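Local coordinates for beta-galactosidase (Bacteroides thetaiotaomicron, PDB 5MUJ), which probably hydrolyses glycosidic bonds in chain B of the plant pectin rhamnogalacturonan II, acting as an arabinofuranosidase-type glycoside hydrolase, at residues 205-210 / 225-230; 240-245 / 259-264; 164-169 / 190-195. All blocks are in the same frame, centred on the assembly; numbering follows the deposited sequence. Where two conformers were deposited one is given.

Overall arrangement
Three loops close one after another along the chain, with none enclosing or crossing another. Contact 3 comes first: the start of strand 166-172 meets residues 190-195, closing a loop that contains the short strand 183-184. The chain then enters the next four-stranded sheet, where contact 1 closes the hairpin of strands 204-212 and 222-231. Strand 238-247 lies beside the latter, and contact 2 brings residues 259-264 back against it before the chain leaves for strand 270-279. Five such antiparallel sheets fit a five-bladed beta-propeller. Gln205 bonds to Leu165 and Tyr226 to Gly243, so contact 1 is joined to both others; contacts 2 and 3 meet through Ala245 and Leu190.

Contact 1 (205-210 / 225-230); sequences QYKSTV and FYNAGG. With 8PK (4-O-[(1R)-1-hydroxyethyl]-2-O-methyl-alpha-L-fucopyranose), chain B.
Tyr206 extends its ring alongside the end of strand 225-230, with CD2 4.0 Å from Ala228 CA and with Gly229 N near the ring plane. Its OH lies 3.3 Å from C2 of the bound fucose derivative 8PK. Gly229, which has no side chain, brings its CA to 3.6 Å from 8PK C7, the O-methyl carbon. Behind the ring, Tyr206 N donates to Asn227 O, and Asn227 N returns a 3.0 Å bond to Lys207 O, nearly along the C=O axis. Farther down, Thr209 and Phe225 bond to each other in both directions. On the Gln205 and Ser208 face, Tyr226 CB packs 3.8 Å from Ser208 CB. Tyr226 CG lies between the backbone N and the carbonyl carbon (chi1 69°), and the ring edge at Tyr226 CE2 meets Gln205 CG at 4.1 Å. The Gln205 amide stands 81° from that ring. Glu201 binds Tyr226 OH, and Asp273 N donates to Asn227 OD1, fixing both polar ends from outside the hairpin. Between the Gln205-Ala228 and Ser208-Tyr226 pairs the register slips by one residue, a beta bulge. The whole is an antiparallel hairpin in one blade of a fold consistent with a five-bladed beta-propeller, its bulged end carrying Tyr206 and Gly229 into the glycan pocket.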
ATOM      1  N   GLN A 205      -5.921  -0.107  12.601  1.00 14.97           N
ATOM      2  CA  GLN A 205      -4.862  -0.551  11.711  1.00 13.65           C
ATOM      3  C   GLN A 205      -5.234  -0.155  10.298  1.00 14.90           C
ATOM      4  O   GLN A 205      -6.405   0.076   9.985  1.00 20.32           O
ATOM      5  CB  GLN A 205      -4.558  -2.045  11.922  1.00 14.27           C
ATOM      6  CG  GLN A 205      -3.978  -2.201  13.375  1.00 14.79           C
ATOM      7  CD  GLN A 205      -4.199  -3.519  14.072  1.00 16.87           C
ATOM      8  OE1 GLN A 205      -3.552  -3.793  15.121  1.00 22.17           O
ATOM      9  NE2 GLN A 205      -5.161  -4.269  13.629  1.00 16.80           N
ATOM     10  N   TYR A 206      -4.216   0.035   9.487  1.00 12.83           N
ATOM     11  CA  TYR A 206      -4.452   0.374   8.087  1.00 11.15           C
ATOM     12  C   TYR A 206      -3.698  -0.643   7.164  1.00 12.10           C
ATOM     13  O   TYR A 206      -3.803  -1.867   7.403  1.00 14.71           O
ATOM     14  CB  TYR A 206      -4.100   1.809   7.803  1.00 12.42           C
ATOM     15  CG  TYR A 206      -4.951   2.842   8.484  1.00 11.73           C
ATOM     16  CD1 TYR A 206      -6.220   3.138   8.011  1.00 11.08           C
ATOM     17  CD2 TYR A 206      -4.489   3.555   9.593  1.00 12.69           C
ATOM     18  CE1 TYR A 206      -7.008   4.113   8.567  1.00 13.13           C
ATOM     19  CE2 TYR A 206      -5.290   4.514  10.186  1.00 13.18           C
ATOM     20  CZ  TYR A 206      -6.538   4.789   9.693  1.00 15.23           C
ATOM     21  OH  TYR A 206      -7.289   5.783  10.275  1.00 17.78           O
ATOM     22  N   LYS A 207      -2.972  -0.181   6.132  1.00 11.24           N
ATOM     23  CA  LYS A 207      -2.329  -1.132   5.166  1.00 10.42           C
ATOM     24  C   LYS A 207      -1.282  -1.993   5.869  1.00 11.04           C
ATOM     25  O   LYS A 207      -0.697  -1.518   6.878  1.00 12.63           O
ATOM     26  CB  LYS A 207      -1.701  -0.391   3.959  1.00 12.37           C
ATOM     27  CG  LYS A 207      -0.777  -1.253   3.126  1.00 12.50           C
ATOM     28  CD  LYS A 207      -0.482  -0.744   1.710  1.00 14.91           C
ATOM     29  CE  LYS A 207       0.464  -1.687   0.977  1.00 15.04           C
ATOM     30  NZ  LYS A 207       0.667  -1.244  -0.440  1.00 15.02           N
ATOM     31  N   SER A 208      -1.137  -3.248   5.443  1.00 10.12           N
ATOM     32  CA  SER A 208      -0.086  -4.175   5.829  1.00  9.23           C
ATOM     33  C   SER A 208       0.489  -4.863   4.598  1.00 10.52           C
ATOM     34  O   SER A 208      -0.184  -4.954   3.571  1.00 14.04           O
ATOM     35  CB  SER A 208      -0.665  -5.273   6.737  1.00  9.42           C
ATOM     36  OG  SER A 208      -1.671  -5.998   6.018  1.00 11.32           O
ATOM     37  N   THR A 209       1.719  -5.344   4.689  1.00 10.25           N
ATOM     38  CA  THR A 209       2.309  -6.214   3.637  1.00 11.09           C
ATOM     39  C   THR A 209       3.246  -7.152   4.353  1.00 11.14           C
ATOM     40  O   THR A 209       3.998  -6.707   5.240  1.00 12.56           O
ATOM     41  CB  THR A 209       3.052  -5.424   2.544  1.00 12.85           C
ATOM     42  OG1 THR A 209       2.099  -4.707   1.765  1.00 14.73           O
ATOM     43  CG2 THR A 209       3.812  -6.346   1.646  1.00 13.71           C
ATOM     44  N   VAL A 210       3.130  -8.438   4.088  1.00 10.84           N
ATOM     45  CA  VAL A 210       3.997  -9.452   4.690  1.00 12.10           C
ATOM     46  C   VAL A 210       5.057  -9.889   3.697  1.00 12.74           C
ATOM     47  O   VAL A 210       4.745 -10.236   2.537  1.00 13.03           O
ATOM     48  CB  VAL A 210       3.173 -10.673   5.167  1.00 12.57           C
ATOM     49  CG1 VAL A 210       4.074 -11.803   5.674  1.00 10.84           C
ATOM     50  CG2 VAL A 210       2.162 -10.222   6.213  1.00 12.14           C
ATOM     51  N   PHE A 225       5.089  -5.297   7.579  1.00 13.00           N
ATOM     52  CA  PHE A 225       5.241  -3.898   7.683  1.00 11.62           C
ATOM     53  C   PHE A 225       3.809  -3.350   7.566  1.00 12.75           C
ATOM     54  O   PHE A 225       3.070  -3.645   6.711  1.00 14.56           O
ATOM     55  CB  PHE A 225       6.185  -3.215   6.626  1.00 12.27           C
ATOM     56  CG  PHE A 225       7.631  -3.240   6.982  1.00 11.57           C
ATOM     57  CD1 PHE A 225       8.334  -4.386   6.897  1.00 10.22           C
ATOM     58  CD2 PHE A 225       8.289  -2.115   7.488  1.00 13.57           C
ATOM     59  CE1 PHE A 225       9.628  -4.438   7.239  1.00 10.20           C
ATOM     60  CE2 PHE A 225       9.626  -2.188   7.857  1.00 11.18           C
ATOM     61  CZ  PHE A 225      10.304  -3.344   7.681  1.00  9.98           C
ATOM     62  N   TYR A 226       3.383  -2.609   8.575  1.00 12.32           N
ATOM     63  CA  TYR A 226       2.023  -2.053   8.585  1.00 13.29           C
ATOM     64  C   TYR A 226       1.946  -0.693   9.238  1.00 12.02           C
ATOM     65  O   TYR A 226       2.791  -0.345  10.077  1.00 13.87           O
ATOM     66  CB  TYR A 226       0.995  -3.003   9.235  1.00 11.63           C
ATOM     67  CG  TYR A 226       1.067  -3.252  10.739  1.00 12.42           C
ATOM     68  CD1 TYR A 226       2.124  -3.966  11.301  1.00 11.72           C
ATOM     69  CD2 TYR A 226       0.014  -2.858  11.551  1.00 12.44           C
ATOM     70  CE1 TYR A 226       2.134  -4.264  12.666  1.00 12.87           C
ATOM     71  CE2 TYR A 226       0.046  -3.101  12.924  1.00 13.79           C
ATOM     72  CZ  TYR A 226       1.112  -3.820  13.448  1.00 13.16           C
ATOM     73  OH  TYR A 226       1.173  -4.144  14.800  1.00 13.02           O
ATOM     74  N   ASN A 227       0.980   0.108   8.813  1.00 11.61           N
ATOM     75  CA  ASN A 227       0.749   1.419   9.414  1.00 12.63           C
ATOM     76  C   ASN A 227      -0.576   1.418  10.179  1.00 12.02           C
ATOM     77  O   ASN A 227      -1.463   0.608   9.963  1.00 13.76           O
ATOM     78  CB  ASN A 227       0.915   2.615   8.424  1.00 12.64           C
ATOM     79  CG  ASN A 227       0.011   2.531   7.209  1.00 13.85           C
ATOM     80  OD1 ASN A 227       0.250   1.709   6.309  1.00 16.16           O
ATOM     81  ND2 ASN A 227      -0.957   3.453   7.120  1.00 12.77           N
ATOM     82  N   ALA A 228      -0.624   2.250  11.218  1.00 12.63           N
ATOM     83  CA  ALA A 228      -1.737   2.253  12.153  1.00 13.58           C
ATOM     84  C   ALA A 228      -1.764   3.618  12.808  1.00 12.02           C
ATOM     85  O   ALA A 228      -0.789   4.318  12.735  1.00 13.54           O
ATOM     86  CB  ALA A 228      -1.530   1.167  13.202  1.00 12.07           C
ATOM     87  N   GLY A 229      -2.908   3.972  13.407  1.00 13.10           N
ATOM     88  CA  GLY A 229      -3.104   5.242  14.093  1.00 13.09           C
ATOM     89  C   GLY A 229      -2.986   5.074  15.610  1.00 13.87           C
ATOM     90  O   GLY A 229      -3.432   4.107  16.149  1.00 14.31           O
ATOM     91  N   GLY A 230      -2.343   6.037  16.240  1.00 12.54           N
ATOM     92  CA  GLY A 230      -2.240   6.111  17.701  1.00 12.87           C
ATOM     93  C   GLY A 230      -1.744   7.452  18.140  1.00 13.40           C
ATOM     94  O   GLY A 230      -1.493   8.360  17.339  1.00 16.51           O
TER
HETATM   95  O9  8PK B   8     -11.554   6.805  14.971  1.00 31.44           O
HETATM   96  C8  8PK B   8     -10.435   6.249  14.291  1.00 27.43           C
HETATM   97  C10 8PK B   8     -10.648   4.771  14.044  1.00 28.46           C
HETATM   98  O4  8PK B   8     -10.209   6.955  13.062  1.00 27.62           O
HETATM   99  C4  8PK B   8     -10.071   8.368  13.233  1.00 26.30           C
HETATM  100  C5  8PK B   8     -10.554   9.064  11.976  1.00 25.75           C
HETATM  101  C6  8PK B   8     -12.002   8.686  11.642  1.00 29.69           C
HETATM  102  O5  8PK B   8      -9.686   8.729  10.870  1.00 24.10           O
HETATM  103  C3  8PK B   8      -8.628   8.754  13.542  1.00 27.70           C
HETATM  104  O3  8PK B   8      -8.128   8.123  14.726  1.00 28.67           O
HETATM  105  C2  8PK B   8      -7.763   8.352  12.370  1.00 27.18           C
HETATM  106  O2  8PK B   8      -6.418   8.754  12.660  1.00 30.36           O
HETATM  107  C7  8PK B   8      -5.520   7.664  12.914  1.00 30.05           C
HETATM  108  C1  8PK B   8      -8.289   8.996  11.086  1.00 24.79           C

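Contact 2 (240-245 / 259-264)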
ATOM      1  N   GLU A 240      -0.366   8.583  12.046  1.00 11.59           N
ATOM      2  CA  GLU A 240      -0.156   7.212  11.514  1.00 12.59           C
ATOM      3  C   GLU A 240       1.312   6.954  11.295  1.00 10.42           C
ATOM      4  O   GLU A 240       2.031   7.796  10.753  1.00 12.47           O
ATOM      5  CB  GLU A 240      -0.827   6.971  10.138  1.00 12.70           C
ATOM      6  CG  GLU A 240      -2.316   7.133  10.209  1.00 16.46           C
ATOM      7  CD  GLU A 240      -3.042   6.684   8.957  1.00 16.44           C
ATOM      8  OE1 GLU A 240      -2.498   5.890   8.160  1.00 18.71           O
ATOM      9  OE2 GLU A 240      -4.162   7.164   8.762  1.00 19.11           O
ATOM     10  N   ARG A 241       1.738   5.809  11.745  1.00  9.58           N
ATOM     11  CA  ARG A 241       3.114   5.456  11.841  1.00 11.17           C
ATOM     12  C   ARG A 241       3.284   4.013  11.347  1.00 10.35           C
ATOM     13  O   ARG A 241       2.310   3.237  11.294  1.00 11.97           O
ATOM     14  CB  ARG A 241       3.570   5.564  13.307  1.00  9.26           C
ATOM     15  CG  ARG A 241       3.509   6.971  13.859  1.00 10.00           C
ATOM     16  CD  ARG A 241       3.713   6.963  15.388  1.00 10.98           C
ATOM     17  NE  ARG A 241       3.528   8.303  15.916  1.00 12.00           N
ATOM     18  CZ  ARG A 241       2.362   8.823  16.325  1.00 14.20           C
ATOM     19  NH1 ARG A 241       1.222   8.145  16.209  1.00 13.16           N
ATOM     20  NH2 ARG A 241       2.325  10.048  16.841  1.00 15.45           N
ATOM     21  N   VAL A 242       4.531   3.625  11.121  1.00 10.75           N
ATOM     22  CA  VAL A 242       4.864   2.328  10.534  1.00 11.59           C
ATOM     23  C   VAL A 242       5.579   1.443  11.552  1.00 13.31           C
ATOM     24  O   VAL A 242       6.568   1.872  12.184  1.00 13.71           O
ATOM     25  CB  VAL A 242       5.728   2.502   9.278  1.00 13.27           C
ATOM     26  CG1 VAL A 242       6.261   1.171   8.819  1.00 12.08           C
ATOM     27  CG2 VAL A 242       4.927   3.164   8.170  1.00 14.39           C
ATOM     28  N   GLY A 243       5.109   0.205  11.663  1.00 12.43           N
ATOM     29  CA  GLY A 243       5.737  -0.783  12.523  1.00 12.55           C
ATOM     30  C   GLY A 243       5.768  -2.150  11.921  1.00 11.48           C
ATOM     31  O   GLY A 243       5.253  -2.366  10.846  1.00 14.14           O
ATOM     32  N   ILE A 244       6.380  -3.075  12.646  1.00 13.00           N
ATOM     33  CA  ILE A 244       6.674  -4.426  12.219  1.00 12.77           C
ATOM     34  C   ILE A 244       5.993  -5.466  13.109  1.00 12.05           C
ATOM     35  O   ILE A 244       5.908  -5.311  14.381  1.00 11.57           O
ATOM     36  CB  ILE A 244       8.205  -4.641  12.244  1.00 12.03           C
ATOM     37  CG1 ILE A 244       8.911  -3.804  11.155  1.00 12.02           C
ATOM     38  CG2 ILE A 244       8.572  -6.103  12.136  1.00  9.39           C
ATOM     39  CD1 ILE A 244      10.421  -3.836  11.244  1.00 11.68           C
ATOM     40  N   ALA A 245       5.484  -6.524  12.495  1.00 12.14           N
ATOM     41  CA  ALA A 245       5.015  -7.710  13.238  1.00 12.19           C
ATOM     42  C   ALA A 245       5.688  -8.916  12.665  1.00 12.55           C
ATOM     43  O   ALA A 245       6.030  -8.888  11.491  1.00 13.72           O
ATOM     44  CB  ALA A 245       3.522  -7.868  13.195  1.00 13.77           C
ATOM     45  N   ASN A 259       8.792  -1.159  18.027  1.00 16.01           N
ATOM     46  CA  ASN A 259       7.821  -0.350  17.267  1.00 14.10           C
ATOM     47  C   ASN A 259       7.464   1.000  17.922  1.00 13.61           C
ATOM     48  O   ASN A 259       7.529   1.130  19.190  1.00 16.15           O
ATOM     49  CB  ASN A 259       6.513  -1.100  17.095  1.00 13.45           C
ATOM     50  CG  ASN A 259       6.568  -2.142  16.017  1.00 12.38           C
ATOM     51  OD1 ASN A 259       7.413  -2.066  15.134  1.00 14.36           O
ATOM     52  ND2 ASN A 259       5.694  -3.153  16.097  1.00 11.38           N
ATOM     53  N   PRO A 260       7.078   2.019  17.136  1.00 13.57           N
ATOM     54  CA  PRO A 260       7.114   2.040  15.641  1.00 13.43           C
ATOM     55  C   PRO A 260       8.538   2.233  15.117  1.00 14.43           C
ATOM     56  O   PRO A 260       9.367   2.824  15.793  1.00 18.59           O
ATOM     57  CB  PRO A 260       6.204   3.234  15.282  1.00 14.40           C
ATOM     58  CG  PRO A 260       6.149   4.094  16.516  1.00 14.96           C
ATOM     59  CD  PRO A 260       6.450   3.228  17.719  1.00 15.53           C
ATOM     60  N   VAL A 261       8.841   1.733  13.917  1.00 12.70           N
ATOM     61  CA  VAL A 261      10.187   1.845  13.362  1.00 15.23           C
ATOM     62  C   VAL A 261      10.361   3.039  12.389  1.00 14.40           C
ATOM     63  O   VAL A 261      11.478   3.333  11.981  1.00 16.29           O
ATOM     64  CB  VAL A 261      10.608   0.564  12.617  1.00 16.35           C
ATOM     65  CG1 VAL A 261      10.589  -0.620  13.562  1.00 16.51           C
ATOM     66  CG2 VAL A 261       9.757   0.314  11.358  1.00 16.14           C
ATOM     67  N   PHE A 262       9.263   3.688  12.015  1.00 13.47           N
ATOM     68  CA  PHE A 262       9.353   4.821  11.112  1.00 12.75           C
ATOM     69  C   PHE A 262       8.150   5.711  11.261  1.00 12.12           C
ATOM     70  O   PHE A 262       7.036   5.254  11.129  1.00 13.67           O
ATOM     71  CB  PHE A 262       9.439   4.334   9.670  1.00 11.48           C
ATOM     72  CG  PHE A 262       9.823   5.401   8.695  1.00 13.12           C
ATOM     73  CD1 PHE A 262      10.982   6.161   8.848  1.00 14.57           C
ATOM     74  CD2 PHE A 262       9.044   5.600   7.580  1.00 13.60           C
ATOM     75  CE1 PHE A 262      11.330   7.136   7.925  1.00 13.07           C
ATOM     76  CE2 PHE A 262       9.372   6.570   6.664  1.00 14.09           C
ATOM     77  CZ  PHE A 262      10.512   7.346   6.825  1.00 13.01           C
ATOM     78  N   ALA A 263       8.400   6.984  11.564  1.00 13.60           N
ATOM     79  CA  ALA A 263       7.357   7.931  11.828  1.00 14.95           C
ATOM     80  C   ALA A 263       7.879   9.328  11.562  1.00 14.92           C
ATOM     81  O   ALA A 263       9.084   9.557  11.597  1.00 19.18           O
ATOM     82  CB  ALA A 263       6.916   7.836  13.278  1.00 15.59           C
ATOM     83  N   HIS A 264       6.945  10.252  11.348  1.00 14.34           N
ATOM     84  CA  HIS A 264       7.229  11.685  11.308  1.00 17.21           C
ATOM     85  C   HIS A 264       6.314  12.411  12.282  1.00 17.75           C
ATOM     86  O   HIS A 264       5.107  12.443  12.108  1.00 18.63           O
ATOM     87  CB  HIS A 264       7.032  12.177   9.881  1.00 17.53           C
ATOM     88  CG  HIS A 264       7.959  11.526   8.918  1.00 17.99           C
ATOM     89  ND1 HIS A 264       7.594  10.435   8.154  1.00 16.68           N
ATOM     90  CD2 HIS A 264       9.243  11.808   8.589  1.00 19.08           C
ATOM     91  CE1 HIS A 264       8.619  10.076   7.401  1.00 19.66           C
ATOM     92  NE2 HIS A 264       9.627  10.896   7.640  1.00 20.50           N
TER
HETATM   93  O   HOH W   1       3.921   9.678  11.059  1.00 18.90           O
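Arg241 runs past Pro260 and Ala263, touching them with every methylene of its chain. Its CB packs against both Pro260 CB and Ala263 CB, CG comes to 3.6 Å from Ala263 CB, and CD touches Pro260 CG, the arginine and proline lying side by side and pointing the same way. The chain is extended from CG to NE, and its tip belongs to other partners: NE forms a salt bridge with Glu265, NH1 bonds to Gly230 O and NH2 to Leu237 O, so the guanidinium is gripped at all three nitrogens. One residue on, Val242 N donates to Phe262 O at 3.0 Å. Val242 O in turn accepts two bonds, from Val261 N at 2.9 Å and a longer one from Phe262 N, the signature of a classic beta bulge. Beyond the cis peptide before Pro260, Asn259 takes the place of a backbone: OD1 accepts from Ile244 N at 2.9 Å and ND2 donates to Ile244 O at 2.8 Å, almost straight at 171°. ND2 also reaches Gln198 OE1. An alanine at Asn259 would probably leave Ile244 without this two-point grip and Gln198 OE1 without its amide donor. Ile244 CD1 and Val261 CG1 meet where their side chains cross at about a right angle. Strand 238-247 is lined on one edge by strand 222-231, through Ala228 and Tyr226, while residues 259-264, which follow strand 254-255 in the chain and lead to strand 270-279, run along the other edge.

Contact 3 (164-169 / 190-195); sequences PLFVGL and LSIHDK
Phe166 presses its ring into a hollow formed by Ser191, Ile192 and His193. Ile192 is the wedge: its CG1, set between the backbone N and the carbonyl carbon (chi1 75°), lies 3.8 Å from Phe166 CE1. The same Ile192 CG1 stands 3.7 Å above the centre of one face of the His193 ring, so one methylene touches both aromatic groups. Those rings are turned 65° against each other and meet obliquely, Phe166 CZ being 4.1 Å from His193 CD2. At the far end of the isoleucine, CD1 reaches Pro164 CB at 4.0 Å, the two side chains crossing at about a right angle. Ser191 has two conformers; in one of them OG lies over one face of the Phe166 ring, offset toward the rim, a contact that is therefore doubtful. Val167 and Leu190 form a separate bump, side by side and pointing the same way, with Val167 CG2 4.1 Å from Leu190 CD2; Met224 of strand 222-231 packs against both. The backbones join there: Val167 N donates to Leu190 O at 3.1 Å, whereas the return bond from Leu190 N to Val167 O is weak. In the type I turn of residues 191-194, Ser191 N meets Asp194 OD2 at 2.9 Å from above the carboxylate plane. That oxygen also forms a salt bridge with Arg255, which is likely to offset its closeness to the Ser191 carbonyl. The contact therefore depends mainly on apolar fit between the side chains, with a single firm backbone bond across it and the Asp194 carboxylate engaged within the turn and by Arg255.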
ATOM      1  N   PRO A 164     -13.418   0.661  13.829  1.00 16.84           N
ATOM      2  CA  PRO A 164     -12.008   0.456  13.541  1.00 15.85           C
ATOM      3  C   PRO A 164     -11.722  -0.603  12.463  1.00 15.45           C
ATOM      4  O   PRO A 164     -12.589  -1.423  12.106  1.00 16.21           O
ATOM      5  CB  PRO A 164     -11.398   0.081  14.918  1.00 17.26           C
ATOM      6  CG  PRO A 164     -12.533  -0.428  15.698  1.00 20.62           C
ATOM      7  CD  PRO A 164     -13.722   0.368  15.246  1.00 17.73           C
ATOM      8  N   LEU A 165     -10.500  -0.565  11.951  1.00 13.67           N
ATOM      9  CA  LEU A 165     -10.052  -1.561  10.973  1.00 11.47           C
ATOM     10  C   LEU A 165      -8.924  -2.412  11.547  1.00 12.46           C
ATOM     11  O   LEU A 165      -8.091  -1.910  12.322  1.00 12.40           O
ATOM     12  CB  LEU A 165      -9.646  -0.897   9.688  1.00 10.88           C
ATOM     13  CG  LEU A 165     -10.602   0.131   9.157  1.00 11.76           C
ATOM     14  CD1 LEU A 165      -9.798   1.168   8.375  1.00 15.00           C
ATOM     15  CD2 LEU A 165     -11.685  -0.498   8.304  1.00 13.97           C
ATOM     16  N   PHE A 166      -8.974  -3.714  11.276  1.00 11.80           N
ATOM     17  CA  PHE A 166      -8.013  -4.674  11.787  1.00 12.12           C
ATOM     18  C   PHE A 166      -7.341  -5.392  10.629  1.00 12.33           C
ATOM     19  O   PHE A 166      -7.897  -5.392   9.517  1.00 15.66           O
ATOM     20  CB  PHE A 166      -8.682  -5.712  12.728  1.00 13.09           C
ATOM     21  CG  PHE A 166      -9.664  -5.134  13.706  1.00 15.81           C
ATOM     22  CD1 PHE A 166      -9.347  -4.008  14.466  1.00 15.66           C
ATOM     23  CD2 PHE A 166     -10.908  -5.711  13.868  1.00 15.53           C
ATOM     24  CE1 PHE A 166     -10.265  -3.472  15.364  1.00 15.86           C
ATOM     25  CE2 PHE A 166     -11.826  -5.188  14.776  1.00 18.38           C
ATOM     26  CZ  PHE A 166     -11.498  -4.061  15.507  1.00 17.86           C
ATOM     27  N   VAL A 167      -6.203  -6.047  10.862  1.00 11.55           N
ATOM     28  CA  VAL A 167      -5.484  -6.815   9.822  1.00 11.22           C
ATOM     29  C   VAL A 167      -6.051  -8.219   9.653  1.00 11.73           C
ATOM     30  O   VAL A 167      -5.965  -9.065  10.493  1.00 12.88           O
ATOM     31  CB  VAL A 167      -3.931  -6.907  10.073  1.00 10.68           C
ATOM     32  CG1 VAL A 167      -3.140  -7.467   8.864  1.00  8.56           C
ATOM     33  CG2 VAL A 167      -3.376  -5.536  10.331  1.00 13.12           C
ATOM     34  N   GLY A 168      -6.569  -8.511   8.467  1.00 12.16           N
ATOM     35  CA  GLY A 168      -6.983  -9.862   8.136  1.00 11.76           C
ATOM     36  C   GLY A 168      -5.987 -10.638   7.267  1.00 11.21           C
ATOM     37  O   GLY A 168      -5.049 -10.071   6.718  1.00 13.59           O
ATOM     38  N   LEU A 169      -6.196 -11.943   7.182  1.00 12.27           N
ATOM     39  CA  LEU A 169      -5.340 -12.850   6.426  1.00 11.15           C
ATOM     40  C   LEU A 169      -6.202 -13.619   5.427  1.00 12.41           C
ATOM     41  O   LEU A 169      -7.264 -14.139   5.799  1.00 13.64           O
ATOM     42  CB  LEU A 169      -4.678 -13.883   7.343  1.00 12.05           C
ATOM     43  CG  LEU A 169      -3.710 -14.876   6.672  1.00 14.82           C
ATOM     44  CD1 LEU A 169      -2.485 -14.183   6.073  1.00 14.96           C
ATOM     45  CD2 LEU A 169      -3.296 -15.955   7.676  1.00 16.31           C
ATOM     46  N   LEU A 190      -4.259  -9.534  13.424  1.00 15.55           N
ATOM     47  CA  LEU A 190      -3.871  -8.504  14.385  1.00 14.03           C
ATOM     48  C   LEU A 190      -5.060  -7.612  14.577  1.00 12.01           C
ATOM     49  O   LEU A 190      -5.815  -7.327  13.652  1.00 15.47           O
ATOM     50  CB  LEU A 190      -2.692  -7.629  13.960  1.00 15.69           C
ATOM     51  CG  LEU A 190      -1.335  -8.199  13.491  1.00 16.39           C
ATOM     52  CD1 LEU A 190      -1.458  -9.296  12.470  1.00 19.53           C
ATOM     53  CD2 LEU A 190      -0.518  -7.077  12.893  1.00 16.84           C
ATOM     54  N   SER A 191      -5.189  -7.071  15.770  1.00 11.75           N
ATOM     55  CA  SER A 191      -6.293  -6.176  16.054  0.70 13.04           C
ATOM     56  C   SER A 191      -5.826  -5.215  17.126  1.00 12.03           C
ATOM     57  O   SER A 191      -4.853  -5.509  17.818  1.00 14.59           O
ATOM     58  CB  SER A 191      -7.511  -6.985  16.486  0.70 14.55           C
ATOM     59  OG  SER A 191      -8.385  -6.251  17.335  0.70 17.60           O
ATOM     60  N   ILE A 192      -6.529  -4.094  17.240  1.00 12.53           N
ATOM     61  CA  ILE A 192      -6.247  -3.049  18.280  1.00 13.91           C
ATOM     62  C   ILE A 192      -6.572  -3.476  19.742  1.00 16.20           C
ATOM     63  O   ILE A 192      -6.097  -2.859  20.680  1.00 20.64           O
ATOM     64  CB  ILE A 192      -7.016  -1.722  17.987  1.00 16.47           C
ATOM     65  CG1 ILE A 192      -8.522  -1.868  18.322  1.00 13.66           C
ATOM     66  CG2 ILE A 192      -6.755  -1.244  16.551  1.00 15.87           C
ATOM     67  CD1 ILE A 192      -9.387  -0.644  18.245  1.00 10.88           C
ATOM     68  N   HIS A 193      -7.426  -4.495  19.855  1.00 17.62           N
ATOM     69  CA  HIS A 193      -7.900  -5.086  21.086  1.00 16.10           C
ATOM     70  C   HIS A 193      -7.023  -6.194  21.601  1.00 15.72           C
ATOM     71  O   HIS A 193      -7.239  -6.657  22.728  1.00 17.91           O
ATOM     72  CB  HIS A 193      -9.307  -5.607  20.847  1.00 18.30           C
ATOM     73  CG  HIS A 193     -10.295  -4.529  20.537  1.00 23.19           C
ATOM     74  ND1 HIS A 193     -10.406  -3.381  21.290  1.00 24.51           N
ATOM     75  CD2 HIS A 193     -11.201  -4.414  19.541  1.00 26.02           C
ATOM     76  CE1 HIS A 193     -11.352  -2.611  20.784  1.00 27.35           C
ATOM     77  NE2 HIS A 193     -11.849  -3.217  19.722  1.00 26.14           N
ATOM     78  N   ASP A 194      -5.999  -6.590  20.859  1.00 17.26           N
ATOM     79  CA  ASP A 194      -5.075  -7.600  21.346  1.00 16.47           C
ATOM     80  C   ASP A 194      -4.389  -7.142  22.659  1.00 17.26           C
ATOM     81  O   ASP A 194      -4.100  -5.965  22.846  1.00 19.79           O
ATOM     82  CB  ASP A 194      -3.982  -7.898  20.317  1.00 13.14           C
ATOM     83  CG  ASP A 194      -4.497  -8.451  18.955  1.00 14.43           C
ATOM     84  OD1 ASP A 194      -5.555  -9.083  18.863  1.00 17.17           O
ATOM     85  OD2 ASP A 194      -3.736  -8.288  17.959  1.00 17.77           O
ATOM     86  N   LYS A 195      -4.098  -8.102  23.532  1.00 16.09           N
ATOM     87  CA  LYS A 195      -3.375  -7.866  24.815  1.00 18.11           C
ATOM     88  C   LYS A 195      -2.025  -7.227  24.568  1.00 21.50           C
ATOM     89  O   LYS A 195      -1.573  -6.405  25.338  1.00 26.29           O
ATOM     90  CB  LYS A 195      -3.100  -9.215  25.478  1.00 22.66           C
TER